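Local coordinates for Dbv8 protein (Nonomuraea, PDB 4MFZ) that probably transfers a long aliphatic acyl group from acyl-CoA, bound here as decanoyl-CoA, to the amino sugar of a glycopeptide antibiotic, at residues A98-E101 and L102-H105; Y133-L136 and A137-A141; G222-P226 and D227-D231; H272-Q275 and L276-G279. One frame throughout, in Å; residues are numbered along the deposited sequence.

Contact 1: residues A98-E101 and L102-H105; sequences AHHE and LVRH. With NA (sodium ion), chain C.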
# COMPACT_ATOMS: atom_id res chain seq x y z
N ALA A 98 -7.70 -15.47 6.25
CA ALA A 98 -6.87 -14.28 5.96
C ALA A 98 -7.08 -13.17 7.00
O ALA A 98 -6.14 -12.61 7.49
CB ALA A 98 -7.13 -13.74 4.56
N HIS A 99 -8.34 -12.85 7.30
CA HIS A 99 -8.67 -11.87 8.33
C HIS A 99 -8.09 -12.28 9.69
O HIS A 99 -7.55 -11.45 10.43
CB HIS A 99 -10.18 -11.72 8.42
CG HIS A 99 -10.65 -11.08 9.69
ND1 HIS A 99 -10.42 -9.78 9.99
CD2 HIS A 99 -11.33 -11.62 10.78
CE1 HIS A 99 -10.94 -9.50 11.20
NE2 HIS A 99 -11.48 -10.64 11.69
N HIS A 100 -8.19 -13.56 10.00
CA HIS A 100 -7.70 -14.09 11.25
C HIS A 100 -6.22 -13.86 11.37
O HIS A 100 -5.77 -13.46 12.43
CB HIS A 100 -8.04 -15.58 11.41
CG HIS A 100 -7.80 -16.12 12.80
ND1 HIS A 100 -8.07 -17.40 13.15
CD2 HIS A 100 -7.32 -15.48 13.96
CE1 HIS A 100 -7.77 -17.57 14.46
NE2 HIS A 100 -7.31 -16.40 14.95
N GLU A 101 -5.48 -14.10 10.28
CA GLU A 101 -4.02 -13.92 10.21
C GLU A 101 -3.66 -12.46 10.57
O GLU A 101 -2.69 -12.25 11.28
CB GLU A 101 -3.48 -14.29 8.81
CG GLU A 101 -1.98 -14.09 8.57
CD GLU A 101 -1.49 -14.51 7.16
OE1 GLU A 101 -2.15 -14.25 6.10
OE2 GLU A 101 -0.38 -15.10 7.09
N LEU A 102 -4.48 -11.50 10.13
CA LEU A 102 -4.23 -10.07 10.39
C LEU A 102 -4.54 -9.63 11.82
O LEU A 102 -3.82 -8.79 12.34
CB LEU A 102 -5.00 -9.15 9.40
CG LEU A 102 -4.78 -9.47 7.93
CD1 LEU A 102 -5.47 -8.41 7.06
CD2 LEU A 102 -3.31 -9.55 7.59
N VAL A 103 -5.58 -10.17 12.45
CA VAL A 103 -5.84 -9.78 13.84
C VAL A 103 -4.90 -10.46 14.83
O VAL A 103 -4.63 -9.92 15.89
CB VAL A 103 -7.32 -9.96 14.28
CG1 VAL A 103 -8.26 -9.35 13.24
CG2 VAL A 103 -7.67 -11.41 14.55
N ARG A 104 -4.41 -11.64 14.48
CA ARG A 104 -3.48 -12.43 15.30
C ARG A 104 -2.12 -11.75 15.60
O ARG A 104 -1.56 -11.95 16.68
CB ARG A 104 -3.25 -13.77 14.59
CG ARG A 104 -2.31 -14.74 15.28
CD ARG A 104 -3.09 -15.58 16.27
NE ARG A 104 -2.32 -16.74 16.68
CZ ARG A 104 -1.34 -16.69 17.58
NH1 ARG A 104 -1.03 -15.53 18.16
NH2 ARG A 104 -0.68 -17.80 17.89
N HIS A 105 -1.56 -10.98 14.66
CA HIS A 105 -0.38 -10.14 14.95
C HIS A 105 -0.63 -8.67 14.70
O HIS A 105 0.25 -7.94 14.26
CB HIS A 105 0.86 -10.62 14.20
CG HIS A 105 1.18 -12.08 14.45
ND1 HIS A 105 1.46 -12.56 15.68
CD2 HIS A 105 1.18 -13.17 13.60
CE1 HIS A 105 1.66 -13.88 15.62
NE2 HIS A 105 1.49 -14.26 14.34
NA NA C . 1.82 -16.27 13.47
O HOH W 1 2.28 -18.68 14.25
O HOH W 2 2.17 -15.34 11.44
O HOH W 3 -0.11 -16.88 12.59
O HOH W 4 4.02 -16.35 12.91
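His99 and Val103 meet one turn apart near the C-terminal end of helix 89-104 in the N-acyltransferase N-terminal domain, the imidazole and the isopropyl group crossing at a slant. From CB the His99 side chain first turns away from the 102-105 segment: CG is anti to the backbone N (chi1 162°), which carries the ring along the helix toward the following turn. There CE1 of His99 comes to 3.4 Å from CG1 of Val103, while ND1 and NE2, the two nitrogens flanking it, stay farther from that methyl. ND1 is hydrogen-bonded to Thr138 of helix 130-148, so the methyl packs against a ring whose rotation is already fixed by a polar partner.

The other methyl of Val103, CG2, approaches CD2 of His100 at 4.1 Å, and these two side chains cross nearly at right angles. The ring of His100 is held at its ND1 by the carbonyl of Gly47. Beneath the side chains run the main-chain bonds, Val103 N to His99 O at 3.1 Å and Arg104 N to His100 O at 3.1 Å, whereas Leu102 N reaches Ala98 O and His99 O only weakly.

At the end of this segment, CG of Arg104 lies over one face of the His105 imidazole, off its centre. NE2 of His105 binds the sodium ion at 2.2 Å, and four waters supply the other ligands. A nitrogen that coordinates a metal offers its lone pair, which implies that NE2 carries no proton, so a neutral His105 with hydrogen on ND1 is the likely form.

Contact 2: residues Y133-L136 and A137-A141; sequences YVFL and ATLPA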
# COMPACT_ATOMS: atom_id res chain seq x y z
N TYR A 133 -12.28 -6.88 0.67
CA TYR A 133 -13.08 -7.60 1.67
C TYR A 133 -12.28 -7.92 2.93
O TYR A 133 -12.78 -7.72 4.02
CB TYR A 133 -13.74 -8.85 1.06
CG TYR A 133 -14.59 -8.49 -0.13
CD1 TYR A 133 -15.64 -7.60 -0.00
CD2 TYR A 133 -14.30 -8.99 -1.40
CE1 TYR A 133 -16.42 -7.24 -1.10
CE2 TYR A 133 -15.07 -8.65 -2.49
CZ TYR A 133 -16.13 -7.78 -2.32
OH TYR A 133 -16.90 -7.43 -3.39
N VAL A 134 -11.03 -8.33 2.78
CA VAL A 134 -10.15 -8.54 3.96
C VAL A 134 -10.00 -7.20 4.71
O VAL A 134 -10.09 -7.14 5.94
CB VAL A 134 -8.76 -9.07 3.55
CG1 VAL A 134 -7.88 -9.24 4.77
CG2 VAL A 134 -8.87 -10.41 2.84
N PHE A 135 -9.81 -6.11 3.96
CA PHE A 135 -9.69 -4.77 4.58
C PHE A 135 -10.93 -4.41 5.40
O PHE A 135 -10.82 -4.10 6.58
CB PHE A 135 -9.49 -3.73 3.51
CG PHE A 135 -8.92 -2.45 4.02
CD1 PHE A 135 -7.54 -2.27 4.08
CD2 PHE A 135 -9.76 -1.39 4.40
CE1 PHE A 135 -7.00 -1.05 4.54
CE2 PHE A 135 -9.23 -0.19 4.85
CZ PHE A 135 -7.85 -0.02 4.92
N LEU A 136 -12.11 -4.48 4.78
CA LEU A 136 -13.36 -4.12 5.45
C LEU A 136 -13.65 -5.02 6.66
O LEU A 136 -14.03 -4.52 7.74
CB LEU A 136 -14.55 -4.17 4.48
CG LEU A 136 -14.57 -3.30 3.21
CD1 LEU A 136 -15.81 -3.64 2.37
CD2 LEU A 136 -14.54 -1.81 3.60
N ALA A 137 -13.43 -6.33 6.50
CA ALA A 137 -13.59 -7.31 7.61
C ALA A 137 -12.71 -6.94 8.82
O ALA A 137 -13.08 -7.19 9.95
CB ALA A 137 -13.25 -8.72 7.12
N THR A 138 -11.55 -6.37 8.58
CA THR A 138 -10.53 -6.18 9.62
C THR A 138 -10.61 -4.77 10.25
O THR A 138 -9.91 -4.49 11.23
CB THR A 138 -9.13 -6.49 9.05
OG1 THR A 138 -9.18 -7.79 8.44
CG2 THR A 138 -8.02 -6.54 10.13
N LEU A 139 -11.46 -3.91 9.70
CA LEU A 139 -11.59 -2.51 10.17
C LEU A 139 -11.94 -2.39 11.67
O LEU A 139 -11.32 -1.59 12.35
CB LEU A 139 -12.62 -1.73 9.34
CG LEU A 139 -12.16 -0.47 8.61
CD1 LEU A 139 -10.81 -0.72 7.97
CD2 LEU A 139 -13.16 -0.03 7.55
N PRO A 140 -12.93 -3.17 12.17
CA PRO A 140 -13.18 -3.07 13.60
C PRO A 140 -11.99 -3.43 14.51
O PRO A 140 -11.75 -2.71 15.49
CB PRO A 140 -14.39 -4.00 13.82
CG PRO A 140 -15.09 -4.00 12.50
CD PRO A 140 -13.97 -3.98 11.50
N ALA A 141 -11.27 -4.51 14.20
CA ALA A 141 -10.03 -4.82 14.92
C ALA A 141 -9.00 -3.70 14.78
O ALA A 141 -8.35 -3.31 15.74
CB ALA A 141 -9.42 -6.12 14.37
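Residues Tyr133 to Ala141 form a continuous part of helix 130-148, an alpha-helix of the N-terminal domain kinked at Pro140 and Ala141, whose N atoms make no bond to the turn before. Ala137 N still makes a regular bond to Tyr133 O, 2.9 Å long with an N-H...O angle of 166°. Beyond it the pattern tightens: Thr138 N bonds to Phe135 O, with only a weak bond to Val134 O, and Leu139 N bonds to Leu136 O. Both of these i to i-3 bonds, of 3-10 type, have the donor well above the carbonyl plane. Pro140 has no N-H to give, and its CD sits 3.8 Å from Leu136 O, where an ordinary helix would place a donor.

Phe135 turns its ring along the helix, CG being anti to the backbone N (chi1 -161°), and CE2 comes within 3.5 Å of CD1 of Leu139 as the two groups cross at a slant. Both residues also touch Leu160 of helix 153-160, and Phe135 reaches Leu188 and Val189 of helix 182-192. Val134 and Thr138 lie alongside, pointing the same way. The hydroxyl of Thr138 donates from OG1 to Val134 O at 2.7 Å, tilted 26° from the carbonyl plane.

Contact 3: residues G222-P226 and D227-D231; sequences GPLIP and DIYYD. With MFK (decanoyl-CoA), chain B.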
# COMPACT_ATOMS: atom_id res chain seq x y z
N GLY A 222 -1.70 15.68 -4.05
CA GLY A 222 -1.12 16.77 -4.86
C GLY A 222 0.41 16.93 -4.75
O GLY A 222 1.09 16.12 -4.10
N PRO A 223 0.95 17.99 -5.38
CA PRO A 223 2.38 18.22 -5.45
C PRO A 223 3.00 18.34 -4.06
O PRO A 223 2.36 18.84 -3.13
CB PRO A 223 2.53 19.57 -6.18
CG PRO A 223 1.18 19.98 -6.62
CD PRO A 223 0.15 19.07 -6.01
N LEU A 224 4.25 17.93 -3.95
CA LEU A 224 4.93 17.94 -2.67
C LEU A 224 5.51 19.33 -2.35
O LEU A 224 6.72 19.49 -2.31
CB LEU A 224 6.03 16.89 -2.71
CG LEU A 224 6.72 16.47 -1.42
CD1 LEU A 224 5.74 15.85 -0.43
CD2 LEU A 224 7.82 15.48 -1.80
N ILE A 225 4.68 20.33 -2.11
CA ILE A 225 5.24 21.63 -1.73
C ILE A 225 5.99 21.49 -0.39
O ILE A 225 5.60 20.71 0.50
CB ILE A 225 4.23 22.81 -1.70
CG1 ILE A 225 3.21 22.66 -0.56
CG2 ILE A 225 3.57 23.00 -3.07
CD1 ILE A 225 2.26 23.85 -0.41
N PRO A 226 7.10 22.21 -0.26
CA PRO A 226 7.92 22.15 0.97
C PRO A 226 7.12 22.27 2.28
O PRO A 226 7.44 21.55 3.24
CB PRO A 226 8.87 23.35 0.79
CG PRO A 226 9.05 23.44 -0.70
CD PRO A 226 7.69 23.11 -1.28
N ASP A 227 6.10 23.14 2.32
CA ASP A 227 5.33 23.36 3.54
C ASP A 227 4.59 22.09 3.99
O ASP A 227 4.50 21.79 5.17
CB ASP A 227 4.30 24.51 3.38
CG ASP A 227 4.90 25.88 3.62
OD1 ASP A 227 6.09 25.98 3.99
OD2 ASP A 227 4.16 26.89 3.45
N ILE A 228 4.03 21.36 3.04
CA ILE A 228 3.32 20.15 3.43
C ILE A 228 4.30 19.01 3.74
O ILE A 228 4.03 18.21 4.61
CB ILE A 228 2.19 19.74 2.44
CG1 ILE A 228 2.78 19.10 1.18
CG2 ILE A 228 1.26 20.94 2.18
CD1 ILE A 228 1.77 18.74 0.11
N TYR A 229 5.43 18.97 3.05
CA TYR A 229 6.47 17.99 3.35
C TYR A 229 7.02 18.17 4.78
O TYR A 229 7.05 17.20 5.56
CB TYR A 229 7.60 17.99 2.29
CG TYR A 229 8.82 17.11 2.63
CD1 TYR A 229 9.90 17.64 3.31
CD2 TYR A 229 8.88 15.76 2.26
CE1 TYR A 229 11.02 16.87 3.62
CE2 TYR A 229 9.99 14.99 2.55
CZ TYR A 229 11.06 15.53 3.25
OH TYR A 229 12.20 14.77 3.56
N TYR A 230 7.45 19.39 5.12
CA TYR A 230 8.05 19.63 6.43
C TYR A 230 7.07 19.59 7.57
O TYR A 230 7.41 19.15 8.68
CB TYR A 230 8.86 20.93 6.47
CG TYR A 230 10.12 20.84 5.69
CD1 TYR A 230 11.15 19.97 6.08
CD2 TYR A 230 10.29 21.61 4.54
CE1 TYR A 230 12.33 19.89 5.35
CE2 TYR A 230 11.47 21.53 3.81
CZ TYR A 230 12.49 20.68 4.21
OH TYR A 230 13.66 20.59 3.45
N ASP A 231 5.84 20.02 7.31
CA ASP A 231 4.85 19.92 8.37
C ASP A 231 4.63 18.44 8.80
O ASP A 231 4.51 18.16 9.99
CB ASP A 231 3.53 20.58 7.97
CG ASP A 231 2.61 20.71 9.17
OD1 ASP A 231 2.81 21.66 9.96
OD2 ASP A 231 1.70 19.85 9.32
CCG MFK B . 11.54 14.63 -2.33
CCF MFK B . 12.23 14.28 -1.01
CCE MFK B . 11.76 12.92 -0.54
CCD MFK B . 12.53 11.86 -1.29
CCC MFK B . 12.49 10.58 -0.47
CCB MFK B . 11.75 9.51 -1.23
CCA MFK B . 12.04 8.19 -0.54
CBZ MFK B . 10.74 7.66 0.04
CAK MFK B . 10.31 6.42 -0.71
CAJ MFK B . 8.98 6.67 -1.42
OAL MFK B . 8.10 7.40 -0.94
SAI MFK B . 8.82 5.80 -2.94
CAH MFK B . 7.18 6.38 -3.56
CAG MFK B . 7.23 7.82 -4.09
NAF MFK B . 5.85 8.18 -4.46
CAE MFK B . 5.50 8.54 -5.71
OAM MFK B . 6.30 8.65 -6.65
CAD MFK B . 4.01 8.86 -5.90
CAC MFK B . 3.77 9.48 -7.29
NAB MFK B . 4.59 10.70 -7.46
CAA MFK B . 4.03 11.90 -7.24
OAO MFK B . 2.85 12.03 -6.89
CAN MFK B . 4.91 13.13 -7.49
OAU MFK B . 6.12 12.76 -8.20
CAP MFK B . 5.26 13.90 -6.19
CAR MFK B . 5.96 12.97 -5.21
CAS MFK B . 4.02 14.48 -5.50
CAQ MFK B . 6.20 15.05 -6.54
OAT MFK B . 5.53 15.88 -7.47
PAV MFK B . 5.80 17.47 -7.55
OAX MFK B . 5.68 18.10 -6.23
OAW MFK B . 4.98 18.01 -8.68
OAY MFK B . 7.35 17.38 -7.97
PAZ MFK B . 8.25 18.52 -8.66
OBA MFK B . 9.74 18.05 -8.45
OBB MFK B . 8.03 19.88 -8.11
O5' MFK B . 8.05 18.32 -10.24
C5' MFK B . 8.72 19.09 -11.21
C4' MFK B . 8.20 18.65 -12.59
O4' MFK B . 7.98 17.20 -12.74
C3' MFK B . 6.84 19.26 -12.87
O3' MFK B . 6.74 19.44 -14.28
PBV MFK B . 6.15 20.84 -14.84
OBW MFK B . 4.61 20.71 -14.51
OBY MFK B . 6.41 20.75 -16.44
OBX MFK B . 6.65 22.05 -14.19
C2' MFK B . 5.91 18.14 -12.38
O2' MFK B . 4.60 18.22 -12.90
C1' MFK B . 6.58 16.92 -12.93
N9 MFK B . 6.20 15.70 -12.17
C8 MFK B . 6.63 15.36 -10.95
N7 MFK B . 6.06 14.19 -10.63
C5 MFK B . 5.32 13.78 -11.67
C4 MFK B . 5.41 14.73 -12.61
N3 MFK B . 4.80 14.57 -13.80
C2 MFK B . 3.88 13.44 -14.12
N1 MFK B . 3.86 12.48 -13.00
C6 MFK B . 4.56 12.69 -11.88
N6 MFK B . 4.50 11.78 -10.91
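Leu224 and Tyr229 pack across the start of helix 226-243, CD1 of Leu224 lying 3.9 Å from CB of Tyr229 and near the plane of its ring, at the edge. Ile225 occupies the N-cap, and its carbonyl oxygen takes the Tyr229 N-H at 3.1 Å, nearly straight at 167°, with a weak second bond from Ile228 N. Pro226 O accepts Tyr230 N at 2.9 Å. In the approach to the helix, Ile225 N bonds weakly to Pro223 O, closing an inverse gamma turn centred on Leu224.

That turn presents Leu224 N to the decanoyl-CoA, where it donates to pyrophosphate oxygen OAX at 2.7 Å. Ile217 N, Ser271 OG, His272 N and Ile273 N are among the ligand's other hydrogen-bond partners. The Leu224 side chain supplies an apolar surface, CD2 lying 3.9 Å from the terminal acyl carbon CCG. Tyr229 has its hydroxyl hydrogen-bonded to Trp280 NE1, while CG1 of Ile225 meets CG2 of Ile228 at 3.8 Å, roughly at right angles.

A loop after strand 211-216 thus delivers one pyrophosphate donor and leads straight into helix 226-243, with helix 272-277 packed against Tyr229 and Tyr230 and strand 199-205 contributing Leu199 to Leu224 and Tyr229.

Contact 4: residues H272-Q275 and L276-G279; sequences HILQ and LRRG. With MFK (decanoyl-CoA), chain B.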
# COMPACT_ATOMS: atom_id res chain seq x y z
N HIS A 272 10.34 20.69 -6.51
CA HIS A 272 10.17 20.28 -5.12
C HIS A 272 11.02 19.04 -4.84
O HIS A 272 11.55 18.89 -3.76
CB HIS A 272 8.72 19.91 -4.78
CG HIS A 272 7.68 20.97 -5.12
ND1 HIS A 272 7.83 22.30 -4.83
CD2 HIS A 272 6.41 20.84 -5.68
CE1 HIS A 272 6.72 22.97 -5.22
NE2 HIS A 272 5.86 22.08 -5.74
N ILE A 273 11.13 18.13 -5.82
CA ILE A 273 11.91 16.88 -5.69
C ILE A 273 13.39 17.23 -5.47
O ILE A 273 14.00 16.78 -4.49
CB ILE A 273 11.74 15.94 -6.92
CG1 ILE A 273 10.31 15.37 -6.99
CG2 ILE A 273 12.77 14.79 -6.91
CD1 ILE A 273 9.90 14.90 -8.38
N LEU A 274 13.94 18.09 -6.34
CA LEU A 274 15.35 18.43 -6.24
C LEU A 274 15.66 19.14 -4.94
O LEU A 274 16.65 18.84 -4.27
CB LEU A 274 15.84 19.25 -7.44
CG LEU A 274 15.65 18.64 -8.82
CD1 LEU A 274 16.26 19.59 -9.85
CD2 LEU A 274 16.23 17.23 -8.95
N GLN A 275 14.83 20.10 -4.57
CA GLN A 275 15.02 20.78 -3.30
C GLN A 275 14.90 19.83 -2.09
O GLN A 275 15.80 19.79 -1.22
CB GLN A 275 14.04 21.95 -3.17
CG GLN A 275 13.99 22.50 -1.75
CD GLN A 275 13.08 23.72 -1.61
OE1 GLN A 275 12.73 24.37 -2.61
NE2 GLN A 275 12.72 24.05 -0.37
N LEU A 276 13.81 19.07 -2.01
CA LEU A 276 13.51 18.33 -0.78
C LEU A 276 14.43 17.15 -0.54
O LEU A 276 14.73 16.82 0.60
CB LEU A 276 12.02 17.94 -0.66
CG LEU A 276 11.05 19.15 -0.62
CD1 LEU A 276 9.63 18.65 -0.62
CD2 LEU A 276 11.30 20.00 0.61
N ARG A 277 14.90 16.53 -1.60
CA ARG A 277 15.80 15.37 -1.48
C ARG A 277 17.22 15.72 -0.94
O ARG A 277 17.94 14.83 -0.46
CB ARG A 277 15.86 14.62 -2.80
CG ARG A 277 16.76 15.22 -3.88
CD ARG A 277 16.57 14.43 -5.17
NE ARG A 277 17.54 14.81 -6.20
CZ ARG A 277 17.69 14.19 -7.36
NH1 ARG A 277 16.92 13.15 -7.66
NH2 ARG A 277 18.61 14.60 -8.22
N ARG A 278 17.60 16.99 -1.00
CA ARG A 278 18.88 17.43 -0.39
C ARG A 278 18.95 17.12 1.11
O ARG A 278 20.03 17.12 1.70
CB ARG A 278 19.12 18.93 -0.60
CG ARG A 278 19.25 19.34 -2.04
CD ARG A 278 19.37 20.85 -2.15
NE ARG A 278 19.57 21.22 -3.55
CZ ARG A 278 18.88 22.13 -4.22
NH1 ARG A 278 17.92 22.84 -3.63
NH2 ARG A 278 19.15 22.34 -5.49
N GLY A 279 17.80 16.86 1.74
CA GLY A 279 17.76 16.56 3.17
C GLY A 279 18.04 15.09 3.42
O GLY A 279 18.09 14.65 4.57
CCG MFK B . 11.54 14.63 -2.33
CCF MFK B . 12.23 14.28 -1.01
CCE MFK B . 11.76 12.92 -0.54
CCD MFK B . 12.53 11.86 -1.29
CCC MFK B . 12.49 10.58 -0.47
CCB MFK B . 11.75 9.51 -1.23
CCA MFK B . 12.04 8.19 -0.54
CBZ MFK B . 10.74 7.66 0.04
CAK MFK B . 10.31 6.42 -0.71
CAJ MFK B . 8.98 6.67 -1.42
OAL MFK B . 8.10 7.40 -0.94
SAI MFK B . 8.82 5.80 -2.94
CAH MFK B . 7.18 6.38 -3.56
CAG MFK B . 7.23 7.82 -4.09
NAF MFK B . 5.85 8.18 -4.46
CAE MFK B . 5.50 8.54 -5.71
OAM MFK B . 6.30 8.65 -6.65
CAD MFK B . 4.01 8.86 -5.90
CAC MFK B . 3.77 9.48 -7.29
NAB MFK B . 4.59 10.70 -7.46
CAA MFK B . 4.03 11.90 -7.24
OAO MFK B . 2.85 12.03 -6.89
CAN MFK B . 4.91 13.13 -7.49
OAU MFK B . 6.12 12.76 -8.20
CAP MFK B . 5.26 13.90 -6.19
CAR MFK B . 5.96 12.97 -5.21
CAS MFK B . 4.02 14.48 -5.50
CAQ MFK B . 6.20 15.05 -6.54
OAT MFK B . 5.53 15.88 -7.47
PAV MFK B . 5.80 17.47 -7.55
OAX MFK B . 5.68 18.10 -6.23
OAW MFK B . 4.98 18.01 -8.68
OAY MFK B . 7.35 17.38 -7.97
PAZ MFK B . 8.25 18.52 -8.66
OBA MFK B . 9.74 18.05 -8.45
OBB MFK B . 8.03 19.88 -8.11
O5' MFK B . 8.05 18.32 -10.24
C5' MFK B . 8.72 19.09 -11.21
C4' MFK B . 8.20 18.65 -12.59
O4' MFK B . 7.98 17.20 -12.74
C3' MFK B . 6.84 19.26 -12.87
O3' MFK B . 6.74 19.44 -14.28
PBV MFK B . 6.15 20.84 -14.84
OBW MFK B . 4.61 20.71 -14.51
OBY MFK B . 6.41 20.75 -16.44
OBX MFK B . 6.65 22.05 -14.19
C2' MFK B . 5.91 18.14 -12.38
O2' MFK B . 4.60 18.22 -12.90
C1' MFK B . 6.58 16.92 -12.93
N9 MFK B . 6.20 15.70 -12.17
C8 MFK B . 6.63 15.36 -10.95
N7 MFK B . 6.06 14.19 -10.63
C5 MFK B . 5.32 13.78 -11.67
C4 MFK B . 5.41 14.73 -12.61
N3 MFK B . 4.80 14.57 -13.80
C2 MFK B . 3.88 13.44 -14.12
N1 MFK B . 3.86 12.48 -13.00
C6 MFK B . 4.56 12.69 -11.88
N6 MFK B . 4.50 11.78 -10.91
O HOH W 5 18.47 17.55 -5.29
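Leu274 and Arg277 lie side by side on helix 272-277, pointing the same way, with CD2 of Leu274 placed over one face of the guanidinium, toward its rim and 3.6 Å from NH2. This short helix of the GNAT-like domain starts at the pyrophosphate of decanoyl-CoA: His272 N donates to OBB at 2.9 Å and Ile273 N to OBA at 3.0 Å. Two N-H groups of the first turn therefore meet the anion, and the helix dipole would probably add to the attraction.

Arg277 places CG between its backbone N and carbonyl carbon (chi1 79°), then runs extended to NE. This first torsion sets its aliphatic stem beside Ile273, whose CG2 lies 4.2 Å from CD of Arg277, the two chains crossing at a slant. NH1 is taken up by the carbonyls of Asp260 and Leu258, so the plane that Leu274 covers is also pinned at its polar end.

Arg278 turns its guanidinium differently: Leu274 O lies over one face, and NH1 of Arg278 comes to CA of Gln275 at 3.6 Å. CB of Leu276 packs 3.7 Å from acyl carbon CCF, near the end of the decanoyl chain. In the plane of the Arg277 guanidinium, at its edge, a water accepts from NE at 3.0 Å and donates to Leu274 O at 2.5 Å.

In the fold
The four contacts follow one another along the chain and fall into two pairs, one in each domain. Contacts 1 and 2, on helices 89-104 and 130-148 of the N-terminal domain, have centres 10 Å apart and touch, Leu102 CD1 lying 3.4 Å from Val134 CG1. Contacts 3 and 4, in the GNAT-like C-terminal domain, have centres 11 Å apart; the start of helix 226-243 packs on helix 272-277, and both border decanoyl-CoA. Between the pairs the centres lie about 31 to 39 Å apart. The first pair is thus helical packing remote from the ligand, while the second shapes the acyl-CoA site beside the mixed sheet.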